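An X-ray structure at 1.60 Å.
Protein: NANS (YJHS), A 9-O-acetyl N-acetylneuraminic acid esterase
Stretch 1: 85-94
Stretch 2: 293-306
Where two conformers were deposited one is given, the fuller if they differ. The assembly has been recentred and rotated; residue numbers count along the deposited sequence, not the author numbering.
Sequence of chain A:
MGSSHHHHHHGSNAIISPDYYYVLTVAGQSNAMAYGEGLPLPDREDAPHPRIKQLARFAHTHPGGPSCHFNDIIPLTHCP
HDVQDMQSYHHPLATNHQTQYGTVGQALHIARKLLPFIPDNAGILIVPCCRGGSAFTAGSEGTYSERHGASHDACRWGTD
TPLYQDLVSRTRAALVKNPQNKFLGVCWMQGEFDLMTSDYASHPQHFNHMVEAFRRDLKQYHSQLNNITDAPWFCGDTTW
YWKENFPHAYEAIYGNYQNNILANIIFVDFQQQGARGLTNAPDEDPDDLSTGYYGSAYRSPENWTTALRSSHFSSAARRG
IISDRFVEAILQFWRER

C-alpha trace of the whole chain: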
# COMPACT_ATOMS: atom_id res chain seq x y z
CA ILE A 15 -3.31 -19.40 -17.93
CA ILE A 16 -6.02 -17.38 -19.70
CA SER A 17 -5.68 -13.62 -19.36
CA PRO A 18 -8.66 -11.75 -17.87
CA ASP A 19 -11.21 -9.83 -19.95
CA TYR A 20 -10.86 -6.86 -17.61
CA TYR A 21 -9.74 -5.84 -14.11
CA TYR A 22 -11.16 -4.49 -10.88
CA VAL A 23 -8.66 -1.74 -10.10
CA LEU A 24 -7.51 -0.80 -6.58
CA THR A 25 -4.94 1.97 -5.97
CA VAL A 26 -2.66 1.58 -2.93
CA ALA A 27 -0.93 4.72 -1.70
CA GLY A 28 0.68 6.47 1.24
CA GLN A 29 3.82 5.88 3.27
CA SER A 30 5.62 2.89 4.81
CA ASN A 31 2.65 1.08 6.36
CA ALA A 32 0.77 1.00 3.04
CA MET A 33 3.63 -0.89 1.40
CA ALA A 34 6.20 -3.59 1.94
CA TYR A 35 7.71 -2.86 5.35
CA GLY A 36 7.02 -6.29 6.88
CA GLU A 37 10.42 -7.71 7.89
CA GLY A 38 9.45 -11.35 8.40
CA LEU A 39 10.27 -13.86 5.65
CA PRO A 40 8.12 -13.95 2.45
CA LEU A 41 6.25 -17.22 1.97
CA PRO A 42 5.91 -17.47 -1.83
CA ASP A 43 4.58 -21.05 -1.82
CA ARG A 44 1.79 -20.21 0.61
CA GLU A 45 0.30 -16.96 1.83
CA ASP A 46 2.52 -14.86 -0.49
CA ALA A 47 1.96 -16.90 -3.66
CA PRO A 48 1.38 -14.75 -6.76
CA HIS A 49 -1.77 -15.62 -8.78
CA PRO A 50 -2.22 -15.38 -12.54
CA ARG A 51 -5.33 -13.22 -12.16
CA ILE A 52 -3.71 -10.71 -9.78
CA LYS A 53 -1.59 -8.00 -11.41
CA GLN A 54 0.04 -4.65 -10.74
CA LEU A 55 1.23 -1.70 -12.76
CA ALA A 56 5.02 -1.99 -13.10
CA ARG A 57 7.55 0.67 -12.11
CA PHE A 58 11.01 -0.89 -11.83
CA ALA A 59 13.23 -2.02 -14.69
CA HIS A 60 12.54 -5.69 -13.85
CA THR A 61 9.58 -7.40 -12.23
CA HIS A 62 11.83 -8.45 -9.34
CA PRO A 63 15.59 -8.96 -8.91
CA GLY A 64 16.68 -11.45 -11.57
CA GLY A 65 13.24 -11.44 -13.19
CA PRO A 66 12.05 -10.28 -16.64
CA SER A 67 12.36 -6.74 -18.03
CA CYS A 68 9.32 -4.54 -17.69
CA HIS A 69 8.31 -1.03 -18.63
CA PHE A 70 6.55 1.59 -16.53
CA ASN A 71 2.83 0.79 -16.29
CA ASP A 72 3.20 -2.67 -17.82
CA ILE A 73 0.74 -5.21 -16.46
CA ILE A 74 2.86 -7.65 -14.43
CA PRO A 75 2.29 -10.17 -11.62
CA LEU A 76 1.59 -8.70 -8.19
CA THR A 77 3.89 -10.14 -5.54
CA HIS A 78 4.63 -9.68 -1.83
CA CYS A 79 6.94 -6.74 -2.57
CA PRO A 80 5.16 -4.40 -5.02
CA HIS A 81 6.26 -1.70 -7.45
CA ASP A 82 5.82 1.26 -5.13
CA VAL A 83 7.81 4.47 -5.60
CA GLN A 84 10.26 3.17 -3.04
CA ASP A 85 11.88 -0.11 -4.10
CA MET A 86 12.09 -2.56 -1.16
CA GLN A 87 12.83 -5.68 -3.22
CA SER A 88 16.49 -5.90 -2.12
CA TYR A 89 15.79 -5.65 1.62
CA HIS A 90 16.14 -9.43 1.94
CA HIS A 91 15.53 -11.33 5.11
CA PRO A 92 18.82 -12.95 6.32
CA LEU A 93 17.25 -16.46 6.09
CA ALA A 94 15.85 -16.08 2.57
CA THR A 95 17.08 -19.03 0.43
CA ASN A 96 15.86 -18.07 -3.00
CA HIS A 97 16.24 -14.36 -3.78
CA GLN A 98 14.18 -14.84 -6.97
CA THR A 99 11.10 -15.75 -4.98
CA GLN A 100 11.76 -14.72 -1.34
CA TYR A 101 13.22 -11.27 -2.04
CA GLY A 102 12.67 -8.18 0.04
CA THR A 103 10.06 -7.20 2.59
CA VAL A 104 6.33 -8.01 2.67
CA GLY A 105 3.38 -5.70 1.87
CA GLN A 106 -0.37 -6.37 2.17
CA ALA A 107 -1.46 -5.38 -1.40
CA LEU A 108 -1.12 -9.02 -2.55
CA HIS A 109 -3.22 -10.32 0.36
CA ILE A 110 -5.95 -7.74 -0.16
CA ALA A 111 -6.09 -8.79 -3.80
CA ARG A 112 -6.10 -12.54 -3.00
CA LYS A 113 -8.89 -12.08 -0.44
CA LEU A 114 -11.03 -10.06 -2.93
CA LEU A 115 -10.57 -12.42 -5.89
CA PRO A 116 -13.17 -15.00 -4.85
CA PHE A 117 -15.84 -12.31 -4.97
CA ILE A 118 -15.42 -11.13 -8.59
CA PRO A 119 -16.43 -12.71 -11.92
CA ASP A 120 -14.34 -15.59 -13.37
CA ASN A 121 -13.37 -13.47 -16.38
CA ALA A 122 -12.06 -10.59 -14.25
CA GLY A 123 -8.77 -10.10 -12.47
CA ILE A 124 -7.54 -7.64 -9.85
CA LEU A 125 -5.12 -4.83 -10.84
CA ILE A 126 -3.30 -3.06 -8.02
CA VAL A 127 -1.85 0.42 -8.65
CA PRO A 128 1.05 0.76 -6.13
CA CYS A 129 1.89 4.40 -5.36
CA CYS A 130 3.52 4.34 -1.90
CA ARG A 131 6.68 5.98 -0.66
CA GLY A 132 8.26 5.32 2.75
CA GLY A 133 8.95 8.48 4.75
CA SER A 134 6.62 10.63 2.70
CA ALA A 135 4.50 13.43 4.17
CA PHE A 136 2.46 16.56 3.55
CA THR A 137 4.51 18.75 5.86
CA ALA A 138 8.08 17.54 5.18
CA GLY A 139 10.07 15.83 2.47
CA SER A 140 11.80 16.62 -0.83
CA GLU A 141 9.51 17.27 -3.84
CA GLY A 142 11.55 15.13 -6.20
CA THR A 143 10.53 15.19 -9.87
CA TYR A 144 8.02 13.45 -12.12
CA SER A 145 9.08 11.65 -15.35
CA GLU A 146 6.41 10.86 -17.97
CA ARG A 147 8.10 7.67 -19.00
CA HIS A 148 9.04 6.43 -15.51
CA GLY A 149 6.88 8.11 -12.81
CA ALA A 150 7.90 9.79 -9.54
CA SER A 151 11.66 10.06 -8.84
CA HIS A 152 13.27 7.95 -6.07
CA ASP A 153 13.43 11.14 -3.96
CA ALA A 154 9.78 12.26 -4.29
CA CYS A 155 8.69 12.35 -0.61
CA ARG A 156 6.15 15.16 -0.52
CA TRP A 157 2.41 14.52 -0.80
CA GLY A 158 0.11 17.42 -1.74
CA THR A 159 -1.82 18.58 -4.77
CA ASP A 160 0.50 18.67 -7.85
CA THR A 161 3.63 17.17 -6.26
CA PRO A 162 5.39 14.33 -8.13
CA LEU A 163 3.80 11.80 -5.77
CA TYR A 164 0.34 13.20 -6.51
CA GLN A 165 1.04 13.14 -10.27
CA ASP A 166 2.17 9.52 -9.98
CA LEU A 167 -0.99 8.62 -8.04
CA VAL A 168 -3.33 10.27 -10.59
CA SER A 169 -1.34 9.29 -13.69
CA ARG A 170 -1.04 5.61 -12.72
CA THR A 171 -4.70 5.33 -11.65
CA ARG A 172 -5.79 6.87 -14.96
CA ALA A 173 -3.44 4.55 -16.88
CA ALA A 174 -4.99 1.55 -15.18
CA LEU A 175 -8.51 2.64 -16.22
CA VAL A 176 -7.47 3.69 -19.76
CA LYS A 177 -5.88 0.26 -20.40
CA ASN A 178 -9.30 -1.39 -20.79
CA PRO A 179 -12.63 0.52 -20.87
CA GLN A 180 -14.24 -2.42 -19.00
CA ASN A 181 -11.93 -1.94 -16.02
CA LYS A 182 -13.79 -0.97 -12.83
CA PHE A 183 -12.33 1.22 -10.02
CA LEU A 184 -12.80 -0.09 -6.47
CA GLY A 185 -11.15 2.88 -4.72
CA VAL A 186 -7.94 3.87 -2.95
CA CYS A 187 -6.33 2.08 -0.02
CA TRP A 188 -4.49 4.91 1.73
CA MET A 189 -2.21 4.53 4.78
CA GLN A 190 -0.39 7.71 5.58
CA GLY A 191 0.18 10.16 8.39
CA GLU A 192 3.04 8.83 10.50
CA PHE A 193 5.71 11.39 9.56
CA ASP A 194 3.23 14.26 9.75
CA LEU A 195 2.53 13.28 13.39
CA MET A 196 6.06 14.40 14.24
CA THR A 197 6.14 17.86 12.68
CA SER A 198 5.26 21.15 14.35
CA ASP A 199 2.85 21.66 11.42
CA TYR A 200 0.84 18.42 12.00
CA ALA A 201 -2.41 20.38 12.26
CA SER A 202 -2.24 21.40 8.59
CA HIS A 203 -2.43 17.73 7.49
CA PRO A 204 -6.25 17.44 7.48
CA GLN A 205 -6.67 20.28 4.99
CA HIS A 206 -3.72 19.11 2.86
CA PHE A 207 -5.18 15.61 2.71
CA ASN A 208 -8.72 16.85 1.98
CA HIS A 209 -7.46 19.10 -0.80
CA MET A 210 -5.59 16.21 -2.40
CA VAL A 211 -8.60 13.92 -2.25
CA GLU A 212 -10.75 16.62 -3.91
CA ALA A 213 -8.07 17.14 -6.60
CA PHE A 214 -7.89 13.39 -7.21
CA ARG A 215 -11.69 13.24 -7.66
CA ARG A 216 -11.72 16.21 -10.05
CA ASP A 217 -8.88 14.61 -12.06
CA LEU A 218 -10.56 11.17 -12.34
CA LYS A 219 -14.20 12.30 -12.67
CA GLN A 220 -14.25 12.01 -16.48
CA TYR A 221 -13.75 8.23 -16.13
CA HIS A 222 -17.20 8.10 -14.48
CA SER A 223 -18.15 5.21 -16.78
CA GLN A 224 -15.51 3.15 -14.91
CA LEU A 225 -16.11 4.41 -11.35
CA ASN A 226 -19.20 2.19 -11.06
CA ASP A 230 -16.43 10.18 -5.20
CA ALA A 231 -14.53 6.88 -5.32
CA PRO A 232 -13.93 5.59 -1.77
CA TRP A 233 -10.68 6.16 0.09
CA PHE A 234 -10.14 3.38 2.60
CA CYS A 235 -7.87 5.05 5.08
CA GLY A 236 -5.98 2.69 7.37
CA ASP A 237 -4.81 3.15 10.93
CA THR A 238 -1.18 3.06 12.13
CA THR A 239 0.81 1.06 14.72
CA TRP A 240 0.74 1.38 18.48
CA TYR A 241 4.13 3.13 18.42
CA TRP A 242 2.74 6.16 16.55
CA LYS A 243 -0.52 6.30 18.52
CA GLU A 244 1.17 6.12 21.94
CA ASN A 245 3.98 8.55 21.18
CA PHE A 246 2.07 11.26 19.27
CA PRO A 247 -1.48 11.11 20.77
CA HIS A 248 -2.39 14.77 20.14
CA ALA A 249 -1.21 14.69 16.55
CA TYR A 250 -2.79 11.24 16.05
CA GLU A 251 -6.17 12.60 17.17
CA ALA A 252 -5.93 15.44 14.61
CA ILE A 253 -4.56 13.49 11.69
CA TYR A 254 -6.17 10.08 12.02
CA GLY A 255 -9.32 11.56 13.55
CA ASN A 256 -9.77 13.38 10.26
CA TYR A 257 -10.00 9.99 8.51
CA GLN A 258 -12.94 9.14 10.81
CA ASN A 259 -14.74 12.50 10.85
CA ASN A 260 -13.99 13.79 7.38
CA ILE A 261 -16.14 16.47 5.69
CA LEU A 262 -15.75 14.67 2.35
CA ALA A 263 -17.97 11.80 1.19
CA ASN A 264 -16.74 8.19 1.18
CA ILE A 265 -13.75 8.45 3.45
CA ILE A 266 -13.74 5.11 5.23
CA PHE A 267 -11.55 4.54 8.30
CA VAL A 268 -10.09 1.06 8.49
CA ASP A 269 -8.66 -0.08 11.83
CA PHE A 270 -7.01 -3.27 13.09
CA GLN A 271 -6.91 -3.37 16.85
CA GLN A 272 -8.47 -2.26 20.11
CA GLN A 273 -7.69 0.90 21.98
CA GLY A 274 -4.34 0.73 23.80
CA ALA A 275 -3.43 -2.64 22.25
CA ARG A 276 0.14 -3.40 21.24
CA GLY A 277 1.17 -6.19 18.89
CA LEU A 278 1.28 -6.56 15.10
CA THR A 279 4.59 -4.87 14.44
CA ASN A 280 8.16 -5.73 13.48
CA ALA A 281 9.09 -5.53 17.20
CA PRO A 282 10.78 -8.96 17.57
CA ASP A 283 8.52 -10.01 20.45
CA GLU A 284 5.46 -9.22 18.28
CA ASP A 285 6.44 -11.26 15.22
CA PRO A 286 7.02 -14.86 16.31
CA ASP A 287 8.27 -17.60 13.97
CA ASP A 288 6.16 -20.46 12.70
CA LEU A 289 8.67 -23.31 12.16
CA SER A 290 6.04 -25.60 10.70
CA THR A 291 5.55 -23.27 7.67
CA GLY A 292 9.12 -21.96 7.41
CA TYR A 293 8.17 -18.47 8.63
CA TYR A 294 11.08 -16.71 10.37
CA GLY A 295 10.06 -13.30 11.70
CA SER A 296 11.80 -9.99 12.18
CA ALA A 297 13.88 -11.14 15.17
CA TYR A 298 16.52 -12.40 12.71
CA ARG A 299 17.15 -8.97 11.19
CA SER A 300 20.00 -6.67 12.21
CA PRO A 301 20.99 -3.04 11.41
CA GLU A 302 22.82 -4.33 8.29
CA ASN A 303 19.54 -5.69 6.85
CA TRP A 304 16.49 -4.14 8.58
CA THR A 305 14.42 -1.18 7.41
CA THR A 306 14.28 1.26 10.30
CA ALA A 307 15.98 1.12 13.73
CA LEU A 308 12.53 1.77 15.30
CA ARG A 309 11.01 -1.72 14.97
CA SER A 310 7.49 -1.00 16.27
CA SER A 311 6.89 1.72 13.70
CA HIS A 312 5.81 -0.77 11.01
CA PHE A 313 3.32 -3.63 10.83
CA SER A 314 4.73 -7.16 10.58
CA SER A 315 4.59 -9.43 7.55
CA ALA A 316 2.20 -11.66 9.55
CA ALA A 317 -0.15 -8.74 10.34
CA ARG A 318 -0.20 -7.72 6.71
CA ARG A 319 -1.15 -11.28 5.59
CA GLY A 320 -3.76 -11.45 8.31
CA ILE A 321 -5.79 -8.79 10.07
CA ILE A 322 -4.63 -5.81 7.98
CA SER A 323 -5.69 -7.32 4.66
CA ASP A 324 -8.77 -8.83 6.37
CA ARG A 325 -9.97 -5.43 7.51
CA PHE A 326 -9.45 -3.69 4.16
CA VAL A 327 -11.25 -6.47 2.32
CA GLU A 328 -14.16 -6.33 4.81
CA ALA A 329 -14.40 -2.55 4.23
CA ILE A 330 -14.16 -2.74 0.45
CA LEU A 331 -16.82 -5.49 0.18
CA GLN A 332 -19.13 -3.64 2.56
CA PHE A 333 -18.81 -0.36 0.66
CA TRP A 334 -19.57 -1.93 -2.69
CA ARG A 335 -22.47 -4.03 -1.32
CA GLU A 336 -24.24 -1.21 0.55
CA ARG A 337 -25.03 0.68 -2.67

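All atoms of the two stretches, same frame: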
# COMPACT_ATOMS: atom_id res chain seq x y z
N ASP A 85 11.60 1.27 -3.74
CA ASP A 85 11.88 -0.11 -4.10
C ASP A 85 12.46 -0.88 -2.91
O ASP A 85 13.60 -0.61 -2.49
CB ASP A 85 12.87 -0.12 -5.29
CG ASP A 85 13.17 -1.52 -5.83
OD1 ASP A 85 12.85 -2.54 -5.17
OD2 ASP A 85 13.78 -1.59 -6.93
N MET A 86 11.67 -1.79 -2.34
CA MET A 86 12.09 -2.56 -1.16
C MET A 86 12.58 -3.97 -1.50
O MET A 86 12.87 -4.75 -0.60
CB MET A 86 10.92 -2.67 -0.15
CG MET A 86 10.32 -1.33 0.32
SD MET A 86 11.51 -0.22 1.10
CE MET A 86 11.67 -1.05 2.68
N GLN A 87 12.67 -4.29 -2.79
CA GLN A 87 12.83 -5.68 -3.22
C GLN A 87 14.18 -6.29 -2.88
O GLN A 87 14.31 -7.51 -2.89
CB GLN A 87 12.53 -5.83 -4.71
CG GLN A 87 11.12 -5.40 -5.12
CD GLN A 87 10.87 -5.78 -6.53
OE1 GLN A 87 11.78 -5.70 -7.37
NE2 GLN A 87 9.63 -6.17 -6.83
N SER A 88 15.17 -5.44 -2.57
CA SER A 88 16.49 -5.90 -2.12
C SER A 88 16.71 -5.91 -0.59
O SER A 88 17.78 -6.27 -0.12
CB SER A 88 17.61 -5.11 -2.84
OG SER A 88 17.57 -5.34 -4.25
N TYR A 89 15.67 -5.56 0.18
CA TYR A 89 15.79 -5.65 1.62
C TYR A 89 15.53 -7.08 2.07
O TYR A 89 14.55 -7.34 2.77
CB TYR A 89 14.78 -4.72 2.28
CG TYR A 89 15.18 -3.27 2.28
CD1 TYR A 89 14.96 -2.48 1.16
CD2 TYR A 89 15.76 -2.69 3.41
CE1 TYR A 89 15.29 -1.11 1.15
CE2 TYR A 89 16.09 -1.33 3.42
CZ TYR A 89 15.88 -0.56 2.28
OH TYR A 89 16.21 0.79 2.27
N HIS A 90 16.39 -8.02 1.67
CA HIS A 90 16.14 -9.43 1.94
C HIS A 90 16.24 -9.76 3.40
O HIS A 90 17.07 -9.19 4.14
CB HIS A 90 17.14 -10.33 1.19
CG HIS A 90 17.26 -10.03 -0.27
ND1 HIS A 90 16.16 -9.82 -1.08
CD2 HIS A 90 18.34 -9.92 -1.07
CE1 HIS A 90 16.57 -9.57 -2.32
NE2 HIS A 90 17.89 -9.65 -2.33
N HIS A 91 15.41 -10.72 3.81
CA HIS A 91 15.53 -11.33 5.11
C HIS A 91 16.82 -12.17 5.14
O HIS A 91 17.16 -12.82 4.15
CB HIS A 91 14.31 -12.23 5.32
CG HIS A 91 14.17 -12.73 6.70
ND1 HIS A 91 14.88 -13.80 7.18
CD2 HIS A 91 13.41 -12.29 7.74
CE1 HIS A 91 14.55 -14.03 8.44
NE2 HIS A 91 13.66 -13.12 8.80
N PRO A 92 17.57 -12.13 6.25
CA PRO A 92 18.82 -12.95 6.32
C PRO A 92 18.65 -14.44 5.98
O PRO A 92 19.60 -15.07 5.49
CB PRO A 92 19.28 -12.82 7.78
CG PRO A 92 18.31 -11.87 8.45
CD PRO A 92 17.32 -11.34 7.48
N LEU A 93 17.49 -15.01 6.26
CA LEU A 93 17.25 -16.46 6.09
C LEU A 93 16.44 -16.76 4.82
O LEU A 93 15.85 -17.83 4.70
CB LEU A 93 16.55 -17.03 7.33
CG LEU A 93 17.14 -16.72 8.72
CD1 LEU A 93 16.28 -17.40 9.78
CD2 LEU A 93 18.66 -17.11 8.85
N ALA A 94 16.41 -15.81 3.89
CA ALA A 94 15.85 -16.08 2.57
C ALA A 94 16.83 -16.93 1.75
O ALA A 94 18.00 -16.53 1.55
CB ALA A 94 15.53 -14.80 1.84
N TYR A 293 8.20 -19.93 8.36
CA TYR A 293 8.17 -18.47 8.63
C TYR A 293 9.15 -18.11 9.75
O TYR A 293 8.96 -18.52 10.89
CB TYR A 293 6.78 -18.01 9.01
CG TYR A 293 6.73 -16.51 9.22
CD1 TYR A 293 6.97 -15.64 8.16
CD2 TYR A 293 6.45 -15.98 10.46
CE1 TYR A 293 6.93 -14.26 8.36
CE2 TYR A 293 6.39 -14.63 10.68
CZ TYR A 293 6.63 -13.75 9.62
OH TYR A 293 6.61 -12.37 9.85
N TYR A 294 10.15 -17.31 9.42
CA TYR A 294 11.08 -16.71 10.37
C TYR A 294 10.81 -15.20 10.35
O TYR A 294 10.76 -14.58 9.28
CB TYR A 294 12.54 -17.06 10.01
CG TYR A 294 12.82 -18.55 10.10
CD1 TYR A 294 13.06 -19.17 11.34
CD2 TYR A 294 12.80 -19.34 8.96
CE1 TYR A 294 13.29 -20.53 11.43
CE2 TYR A 294 13.04 -20.74 9.05
CZ TYR A 294 13.27 -21.31 10.28
OH TYR A 294 13.49 -22.70 10.33
N GLY A 295 10.52 -14.68 11.53
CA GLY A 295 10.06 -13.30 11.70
C GLY A 295 11.21 -12.33 11.79
O GLY A 295 12.36 -12.67 11.52
N SER A 296 10.87 -11.13 12.20
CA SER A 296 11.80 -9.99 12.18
C SER A 296 12.96 -10.08 13.17
O SER A 296 13.94 -9.33 13.04
CB SER A 296 11.02 -8.72 12.45
OG SER A 296 10.50 -8.78 13.77
N ALA A 297 12.87 -11.01 14.13
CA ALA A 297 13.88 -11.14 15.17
C ALA A 297 15.25 -11.44 14.58
O ALA A 297 16.25 -11.12 15.20
CB ALA A 297 13.48 -12.23 16.16
N TYR A 298 15.27 -12.01 13.36
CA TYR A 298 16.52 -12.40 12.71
C TYR A 298 17.23 -11.26 12.00
O TYR A 298 18.39 -11.39 11.59
CB TYR A 298 16.29 -13.58 11.74
CG TYR A 298 16.08 -14.87 12.49
CD1 TYR A 298 17.18 -15.62 12.92
CD2 TYR A 298 14.80 -15.33 12.79
CE1 TYR A 298 17.03 -16.79 13.61
CE2 TYR A 298 14.63 -16.55 13.52
CZ TYR A 298 15.78 -17.25 13.92
OH TYR A 298 15.70 -18.44 14.62
N ARG A 299 16.55 -10.13 11.84
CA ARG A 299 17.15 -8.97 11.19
C ARG A 299 18.06 -8.17 12.13
O ARG A 299 17.95 -8.25 13.35
CB ARG A 299 16.08 -8.05 10.59
CG ARG A 299 15.31 -8.73 9.47
CD ARG A 299 14.89 -7.76 8.40
NE ARG A 299 14.03 -8.36 7.39
CZ ARG A 299 14.00 -7.96 6.11
NH1 ARG A 299 13.17 -8.52 5.23
NH2 ARG A 299 14.83 -7.01 5.69
N SER A 300 18.93 -7.38 11.51
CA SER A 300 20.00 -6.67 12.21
C SER A 300 20.14 -5.31 11.50
O SER A 300 19.58 -5.14 10.43
CB SER A 300 21.31 -7.47 12.08
OG SER A 300 21.20 -8.73 12.72
N PRO A 301 20.87 -4.35 12.10
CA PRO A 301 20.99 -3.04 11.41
C PRO A 301 21.47 -3.13 9.96
O PRO A 301 21.05 -2.34 9.13
CB PRO A 301 21.95 -2.26 12.29
CG PRO A 301 21.71 -2.85 13.68
CD PRO A 301 21.43 -4.31 13.46
N GLU A 302 22.30 -4.11 9.65
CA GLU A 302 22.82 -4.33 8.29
C GLU A 302 21.76 -4.80 7.27
O GLU A 302 22.02 -4.81 6.07
CB GLU A 302 23.95 -5.35 8.34
CG GLU A 302 23.47 -6.72 8.82
CD GLU A 302 24.57 -7.60 9.31
OE1 GLU A 302 25.51 -7.86 8.52
OE2 GLU A 302 24.48 -8.03 10.48
N ASN A 303 20.58 -5.20 7.75
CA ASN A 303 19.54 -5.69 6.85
C ASN A 303 18.09 -5.28 7.19
O ASN A 303 17.17 -5.64 6.44
CB ASN A 303 19.67 -7.22 6.68
CG ASN A 303 19.56 -7.93 7.96
OD1 ASN A 303 18.58 -7.77 8.69
ND2 ASN A 303 20.58 -8.72 8.28
N TRP A 304 17.88 -4.52 8.25
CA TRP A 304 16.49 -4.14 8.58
C TRP A 304 16.12 -2.82 7.91
O TRP A 304 16.98 -2.19 7.30
CB TRP A 304 16.23 -4.14 10.08
CG TRP A 304 16.96 -3.13 10.93
CD1 TRP A 304 17.35 -1.87 10.58
CD2 TRP A 304 17.29 -3.28 12.31
NE1 TRP A 304 17.92 -1.23 11.67
CE2 TRP A 304 17.90 -2.08 12.73
CE3 TRP A 304 17.13 -4.32 13.23
CZ2 TRP A 304 18.34 -1.89 14.05
CZ3 TRP A 304 17.60 -4.14 14.52
CH2 TRP A 304 18.20 -2.95 14.91
N THR A 305 14.86 -2.40 8.03
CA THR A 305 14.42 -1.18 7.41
C THR A 305 14.88 -0.05 8.33
O THR A 305 15.94 0.55 8.10
CB THR A 305 12.90 -1.19 7.13
OG1 THR A 305 12.18 -1.46 8.33
CG2 THR A 305 12.58 -2.25 6.07
N THR A 306 14.15 0.13 9.42
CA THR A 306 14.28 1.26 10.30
C THR A 306 14.72 0.76 11.69
O THR A 306 14.28 -0.32 12.13
CB THR A 306 12.90 1.99 10.31
OG1 THR A 306 12.74 2.75 9.10
CG2 THR A 306 12.73 2.85 11.54
O HOH W 1 17.85 -6.57 3.92

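A stretch with no regular helix or strand meets one that is loop or turn apart from a short 3-10 segment, 296-298. Their touching residues are at least 201 positions apart, and together they bury 567 Å², with Arg299 and His91, both buried, covering the most surface. Arg299 starts out sideways, but its long side chain carries the guanidinium to the first stretch, where NH2 and NH1 both donate to Tyr89 O, at 3.0 and 3.1 Å. NH2 also donates to Asn303 O (2.8 Å) in its own stretch, so one planar, multidentate group gathers carbonyls from both chain segments, a task for which arginine is well equipped. A water adds a second link, donating to His90 O at 2.7 Å and to Asn303 O at 2.8 Å.

His91 uses both ring nitrogens. Its NE2 donates to Gly295 O (3.0 Å) in a nearly straight bond, while ND1 accepts from Leu93 N (3.0 Å), within the turn from His91 to Ala94. The proton therefore lies on NE2, and the imidazole ties this turn to the other stretch.

That turn also presents Leu93, whose CD1 lies 3.7 Å from Tyr298 CG, over the face of that ring, and 3.7 Å from Tyr294 CG, off-centre on the second ring. An aliphatic methyl suits this place, since its C-H groups can pack against aromatic rings, although Leu93 itself stays exposed. Beside it, Pro92, whose apolar ring has no polar side-chain group to satisfy, packs CG against Tyr298 CB at 4.2 Å. At the far end, buried Met86 brings CE to Thr305 CG2 at 3.7 Å, a methyl-to-methyl contact that its apolar end suits.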